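Local coordinates for protein phosphate transporter (PDB 6L85) that probably imports phosphate across the membrane by coupling its uptake to sodium ions, as a bacterial relative of the human SLC20 carriers, at residues E236-V250 with T319-T332. Sequence-based numbering, arbitrary orientation.
Sequences ENVFKRAQILTSCYV and TNSRGFTVDFSTAT. With NA (sodium ion), chain S.
Q243 and D327 meet through a sodium ion, which D327 OD2 binds at 2.2 Å while Q243 supplies both its backbone O and side-chain OE1. S247 OG, also hydrogen-bonded to S26 O, and T29 OG1 complete the site. With CG between backbone N and carbonyl carbon (chi1 80°), the Q243 chain folds back over its own carbonyl to chelate. Its NE2 donates to an in-plane lone pair of N320 OD1 at 2.9 Å, the amides steeply turned. At the N-terminal end of helix 320-339, E236 takes S321 OG on the syn lone pair of OE2 (2.9 Å), while OE1 accepts weakly from N320 N and S321 N. Packing continues on one flank: S321 CB sits over one face of F239, whose edge meets the F324 face in a T-shaped pair, planes at 72°. A331 CB lies 3.4 Å from the Y249 ring centroid, and the edge of Y249 meets the face of F328. A leucine in place of Y249 would probably forfeit this CH-pi contact and leave the F328 face without the Y249 edge. Without sodium the buried carboxylate would probably lack its offsetting charge; taking ligands from both, the ion bridges helices whose axes cross at 26°.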
loop_
_atom_site.group_PDB
_atom_site.type_symbol
_atom_site.label_atom_id
_atom_site.label_comp_id
_atom_site.label_asym_id
_atom_site.label_seq_id
_atom_site.Cartn_x
_atom_site.Cartn_y
_atom_site.Cartn_z
ATOM N N GLU B 236 22.032 17.246 -3.384
ATOM C CA GLU B 236 21.501 16.743 -4.644
ATOM C C GLU B 236 21.465 15.229 -4.665
ATOM O O GLU B 236 20.584 14.649 -5.304
ATOM C CB GLU B 236 22.302 17.276 -5.827
ATOM C CG GLU B 236 21.982 18.744 -6.096
ATOM C CD GLU B 236 20.546 18.974 -6.601
ATOM O OE1 GLU B 236 20.092 18.212 -7.485
ATOM O OE2 GLU B 236 19.885 19.932 -6.131
ATOM N N ASN B 237 22.393 14.572 -3.965
ATOM C CA ASN B 237 22.365 13.118 -3.887
ATOM C C ASN B 237 21.120 12.634 -3.139
ATOM O O ASN B 237 20.450 11.674 -3.556
ATOM C CB ASN B 237 23.646 12.646 -3.208
ATOM C CG ASN B 237 23.790 11.160 -3.229
ATOM O OD1 ASN B 237 23.859 10.551 -4.302
ATOM N ND2 ASN B 237 23.811 10.549 -2.046
ATOM N N VAL B 238 20.772 13.329 -2.056
ATOM C CA VAL B 238 19.559 12.997 -1.317
ATOM C C VAL B 238 18.312 13.249 -2.171
ATOM O O VAL B 238 17.394 12.418 -2.214
ATOM C CB VAL B 238 19.535 13.784 0.008
ATOM C CG1 VAL B 238 18.201 13.669 0.666
ATOM C CG2 VAL B 238 20.594 13.235 0.934
ATOM N N PHE B 239 18.257 14.389 -2.870
ATOM C CA PHE B 239 17.137 14.617 -3.777
ATOM C C PHE B 239 17.091 13.569 -4.875
ATOM O O PHE B 239 16.003 13.187 -5.322
ATOM C CB PHE B 239 17.206 16.009 -4.399
ATOM C CG PHE B 239 16.577 17.063 -3.562
ATOM C CD1 PHE B 239 15.203 17.102 -3.387
ATOM C CD2 PHE B 239 17.357 18.007 -2.924
ATOM C CE1 PHE B 239 14.620 18.087 -2.602
ATOM C CE2 PHE B 239 16.777 18.997 -2.143
ATOM C CZ PHE B 239 15.413 19.034 -1.978
ATOM N N LYS B 240 18.256 13.087 -5.313
ATOM C CA LYS B 240 18.307 12.088 -6.372
ATOM C C LYS B 240 17.626 10.803 -5.942
ATOM O O LYS B 240 16.950 10.145 -6.743
ATOM C CB LYS B 240 19.755 11.800 -6.746
ATOM C CG LYS B 240 19.913 10.659 -7.707
ATOM C CD LYS B 240 21.370 10.327 -7.902
ATOM C CE LYS B 240 21.616 9.778 -9.284
ATOM N NZ LYS B 240 23.036 9.343 -9.406
ATOM N N ARG B 241 17.820 10.418 -4.686
ATOM C CA ARG B 241 17.128 9.222 -4.228
ATOM C C ARG B 241 15.649 9.496 -3.944
ATOM O O ARG B 241 14.796 8.666 -4.272
ATOM C CB ARG B 241 17.844 8.642 -3.013
ATOM C CG ARG B 241 19.265 8.124 -3.349
ATOM C CD ARG B 241 19.220 6.763 -4.064
ATOM N NE ARG B 241 18.267 5.847 -3.433
ATOM C CZ ARG B 241 17.960 4.635 -3.903
ATOM N NH1 ARG B 241 18.528 4.186 -5.018
ATOM N NH2 ARG B 241 17.078 3.870 -3.260
ATOM N N ALA B 242 15.320 10.660 -3.372
ATOM C CA ALA B 242 13.938 10.964 -3.000
ATOM C C ALA B 242 13.030 11.190 -4.210
ATOM O O ALA B 242 11.800 10.999 -4.119
ATOM C CB ALA B 242 13.921 12.194 -2.093
ATOM N N GLN B 243 13.601 11.597 -5.344
ATOM C CA GLN B 243 12.780 11.802 -6.526
ATOM C C GLN B 243 12.339 10.481 -7.147
ATOM O O GLN B 243 11.432 10.468 -7.977
ATOM C CB GLN B 243 13.504 12.716 -7.532
ATOM C CG GLN B 243 14.552 12.073 -8.403
ATOM C CD GLN B 243 14.522 12.647 -9.811
ATOM O OE1 GLN B 243 13.581 12.396 -10.566
ATOM N NE2 GLN B 243 15.536 13.431 -10.168
ATOM N N ILE B 244 12.868 9.354 -6.681
ATOM C CA ILE B 244 12.258 8.073 -7.016
ATOM C C ILE B 244 10.892 7.954 -6.343
ATOM O O ILE B 244 9.900 7.533 -6.960
ATOM C CB ILE B 244 13.198 6.920 -6.612
ATOM C CG1 ILE B 244 14.539 7.089 -7.316
ATOM C CG2 ILE B 244 12.571 5.536 -6.946
ATOM C CD1 ILE B 244 15.612 6.107 -6.850
ATOM N N LEU B 245 10.826 8.316 -5.060
ATOM C CA LEU B 245 9.558 8.285 -4.346
ATOM C C LEU B 245 8.561 9.213 -5.020
ATOM O O LEU B 245 7.385 8.869 -5.220
ATOM C CB LEU B 245 9.772 8.707 -2.887
ATOM C CG LEU B 245 10.628 7.778 -2.012
ATOM C CD1 LEU B 245 10.652 8.277 -0.568
ATOM C CD2 LEU B 245 10.108 6.351 -2.073
ATOM N N THR B 246 9.031 10.402 -5.372
ATOM C CA THR B 246 8.134 11.376 -5.976
ATOM C C THR B 246 7.693 10.929 -7.383
ATOM O O THR B 246 6.561 11.210 -7.808
ATOM C CB THR B 246 8.834 12.747 -5.906
ATOM O OG1 THR B 246 7.857 13.777 -5.878
ATOM C CG2 THR B 246 9.808 12.956 -7.045
ATOM N N SER B 247 8.518 10.133 -8.075
ATOM C CA SER B 247 8.062 9.536 -9.329
ATOM C C SER B 247 6.951 8.513 -9.086
ATOM O O SER B 247 6.003 8.408 -9.884
ATOM C CB SER B 247 9.235 8.880 -10.054
ATOM O OG SER B 247 9.858 9.798 -10.927
ATOM N N CYS B 248 7.065 7.738 -7.999
ATOM C CA CYS B 248 5.983 6.822 -7.627
ATOM C C CYS B 248 4.694 7.587 -7.371
ATOM O O CYS B 248 3.598 7.138 -7.740
ATOM C CB CYS B 248 6.343 6.033 -6.360
ATOM S SG CYS B 248 7.740 4.920 -6.475
ATOM N N TYR B 249 4.811 8.701 -6.656
ATOM C CA TYR B 249 3.665 9.555 -6.374
ATOM C C TYR B 249 2.982 9.985 -7.679
ATOM O O TYR B 249 1.745 9.897 -7.814
ATOM C CB TYR B 249 4.154 10.748 -5.544
ATOM C CG TYR B 249 3.110 11.721 -5.028
ATOM C CD1 TYR B 249 1.804 11.329 -4.762
ATOM C CD2 TYR B 249 3.454 13.049 -4.795
ATOM C CE1 TYR B 249 0.872 12.237 -4.276
ATOM C CE2 TYR B 249 2.531 13.968 -4.325
ATOM C CZ TYR B 249 1.236 13.553 -4.060
ATOM O OH TYR B 249 0.319 14.473 -3.586
ATOM N N VAL B 250 3.782 10.364 -8.687
ATOM C CA VAL B 250 3.162 10.740 -9.962
ATOM C C VAL B 250 2.477 9.541 -10.610
ATOM O O VAL B 250 1.367 9.667 -11.131
ATOM C CB VAL B 250 4.168 11.396 -10.934
ATOM C CG1 VAL B 250 3.444 11.846 -12.206
ATOM C CG2 VAL B 250 4.824 12.591 -10.307
ATOM N N THR B 319 18.068 19.411 -12.484
ATOM C CA THR B 319 18.626 19.022 -11.196
ATOM C C THR B 319 17.661 18.090 -10.469
ATOM O O THR B 319 16.450 18.078 -10.718
ATOM C CB THR B 319 18.921 20.235 -10.308
ATOM O OG1 THR B 319 17.784 21.112 -10.254
ATOM C CG2 THR B 319 20.144 21.006 -10.822
ATOM N N ASN B 320 18.218 17.299 -9.555
ATOM C CA ASN B 320 17.389 16.381 -8.782
ATOM C C ASN B 320 16.389 17.122 -7.907
ATOM O O ASN B 320 15.260 16.645 -7.717
ATOM C CB ASN B 320 18.281 15.477 -7.956
ATOM C CG ASN B 320 18.962 14.441 -8.812
ATOM O OD1 ASN B 320 18.297 13.587 -9.403
ATOM N ND2 ASN B 320 20.281 14.528 -8.926
ATOM N N SER B 321 16.761 18.296 -7.389
ATOM C CA SER B 321 15.792 19.054 -6.607
ATOM C C SER B 321 14.665 19.576 -7.492
ATOM O O SER B 321 13.505 19.646 -7.057
ATOM C CB SER B 321 16.486 20.197 -5.870
ATOM O OG SER B 321 17.216 20.990 -6.781
ATOM N N ARG B 322 14.959 19.864 -8.761
ATOM C CA ARG B 322 13.902 20.319 -9.652
ATOM C C ARG B 322 13.010 19.166 -10.103
ATOM O O ARG B 322 11.800 19.349 -10.233
ATOM C CB ARG B 322 14.491 21.032 -10.863
ATOM C CG ARG B 322 14.922 22.456 -10.553
ATOM C CD ARG B 322 15.333 23.223 -11.808
ATOM N NE ARG B 322 15.557 24.625 -11.486
ATOM C CZ ARG B 322 16.658 25.088 -10.903
ATOM N NH1 ARG B 322 17.648 24.257 -10.591
ATOM N NH2 ARG B 322 16.770 26.380 -10.639
ATOM N N GLY B 323 13.593 17.993 -10.395
ATOM C CA GLY B 323 12.777 16.841 -10.753
ATOM C C GLY B 323 11.867 16.413 -9.616
ATOM O O GLY B 323 10.693 16.115 -9.826
ATOM N N PHE B 324 12.409 16.383 -8.393
ATOM C CA PHE B 324 11.616 16.205 -7.180
ATOM C C PHE B 324 10.427 17.166 -7.139
ATOM O O PHE B 324 9.283 16.750 -6.893
ATOM C CB PHE B 324 12.528 16.419 -5.968
ATOM C CG PHE B 324 11.858 16.210 -4.628
ATOM C CD1 PHE B 324 11.845 14.953 -4.034
ATOM C CD2 PHE B 324 11.288 17.282 -3.938
ATOM C CE1 PHE B 324 11.255 14.753 -2.787
ATOM C CE2 PHE B 324 10.706 17.093 -2.697
ATOM C CZ PHE B 324 10.686 15.819 -2.120
ATOM N N THR B 325 10.693 18.467 -7.358
ATOM C CA THR B 325 9.642 19.490 -7.301
ATOM C C THR B 325 8.604 19.312 -8.415
ATOM O O THR B 325 7.400 19.461 -8.185
ATOM C CB THR B 325 10.294 20.881 -7.367
ATOM O OG1 THR B 325 11.078 21.085 -6.183
ATOM C CG2 THR B 325 9.250 22.011 -7.461
ATOM N N VAL B 326 9.061 18.994 -9.626
ATOM C CA VAL B 326 8.169 18.813 -10.769
ATOM C C VAL B 326 7.217 17.656 -10.516
ATOM O O VAL B 326 6.005 17.750 -10.757
ATOM C CB VAL B 326 8.998 18.579 -12.048
ATOM C CG1 VAL B 326 8.148 17.938 -13.170
ATOM C CG2 VAL B 326 9.638 19.877 -12.509
ATOM N N ASP B 327 7.762 16.539 -10.035
ATOM C CA ASP B 327 6.933 15.380 -9.735
ATOM C C ASP B 327 5.937 15.674 -8.631
ATOM O O ASP B 327 4.745 15.359 -8.757
ATOM C CB ASP B 327 7.804 14.202 -9.321
ATOM C CG ASP B 327 8.620 13.645 -10.459
ATOM O OD1 ASP B 327 8.271 13.890 -11.635
ATOM O OD2 ASP B 327 9.609 12.934 -10.165
ATOM N N PHE B 328 6.412 16.234 -7.510
ATOM C CA PHE B 328 5.494 16.532 -6.420
ATOM C C PHE B 328 4.336 17.396 -6.904
ATOM O O PHE B 328 3.162 17.095 -6.627
ATOM C CB PHE B 328 6.220 17.224 -5.266
ATOM C CG PHE B 328 5.343 17.424 -4.053
ATOM C CD1 PHE B 328 4.470 18.502 -3.976
ATOM C CD2 PHE B 328 5.340 16.488 -3.025
ATOM C CE1 PHE B 328 3.636 18.668 -2.864
ATOM C CE2 PHE B 328 4.533 16.646 -1.922
ATOM C CZ PHE B 328 3.670 17.736 -1.841
ATOM N N SER B 329 4.647 18.475 -7.639
ATOM C CA SER B 329 3.598 19.400 -8.064
ATOM C C SER B 329 2.652 18.747 -9.058
ATOM O O SER B 329 1.439 18.988 -9.016
ATOM C CB SER B 329 4.218 20.657 -8.679
ATOM O OG SER B 329 5.184 21.198 -7.789
ATOM N N THR B 330 3.192 17.941 -9.979
ATOM C CA THR B 330 2.354 17.234 -10.933
ATOM C C THR B 330 1.384 16.302 -10.223
ATOM O O THR B 330 0.173 16.319 -10.488
ATOM C CB THR B 330 3.230 16.432 -11.882
ATOM O OG1 THR B 330 4.051 17.339 -12.608
ATOM C CG2 THR B 330 2.363 15.614 -12.840
ATOM N N ALA B 331 1.910 15.486 -9.307
ATOM C CA ALA B 331 1.097 14.477 -8.646
ATOM C C ALA B 331 0.031 15.123 -7.784
ATOM O O ALA B 331 -1.121 14.669 -7.777
ATOM C CB ALA B 331 1.981 13.553 -7.808
ATOM N N THR B 332 0.397 16.181 -7.059
ATOM C CA THR B 332 -0.586 16.918 -6.263
ATOM C C THR B 332 -1.699 17.487 -7.135
ATOM O O THR B 332 -2.889 17.315 -6.832
ATOM C CB THR B 332 0.107 18.045 -5.502
ATOM O OG1 THR B 332 1.222 17.500 -4.788
ATOM C CG2 THR B 332 -0.877 18.721 -4.533
HETATM NA NA NA S . 11.329 11.546 -10.140
HETATM O O HOH W 1 15.700 15.470 -12.400
#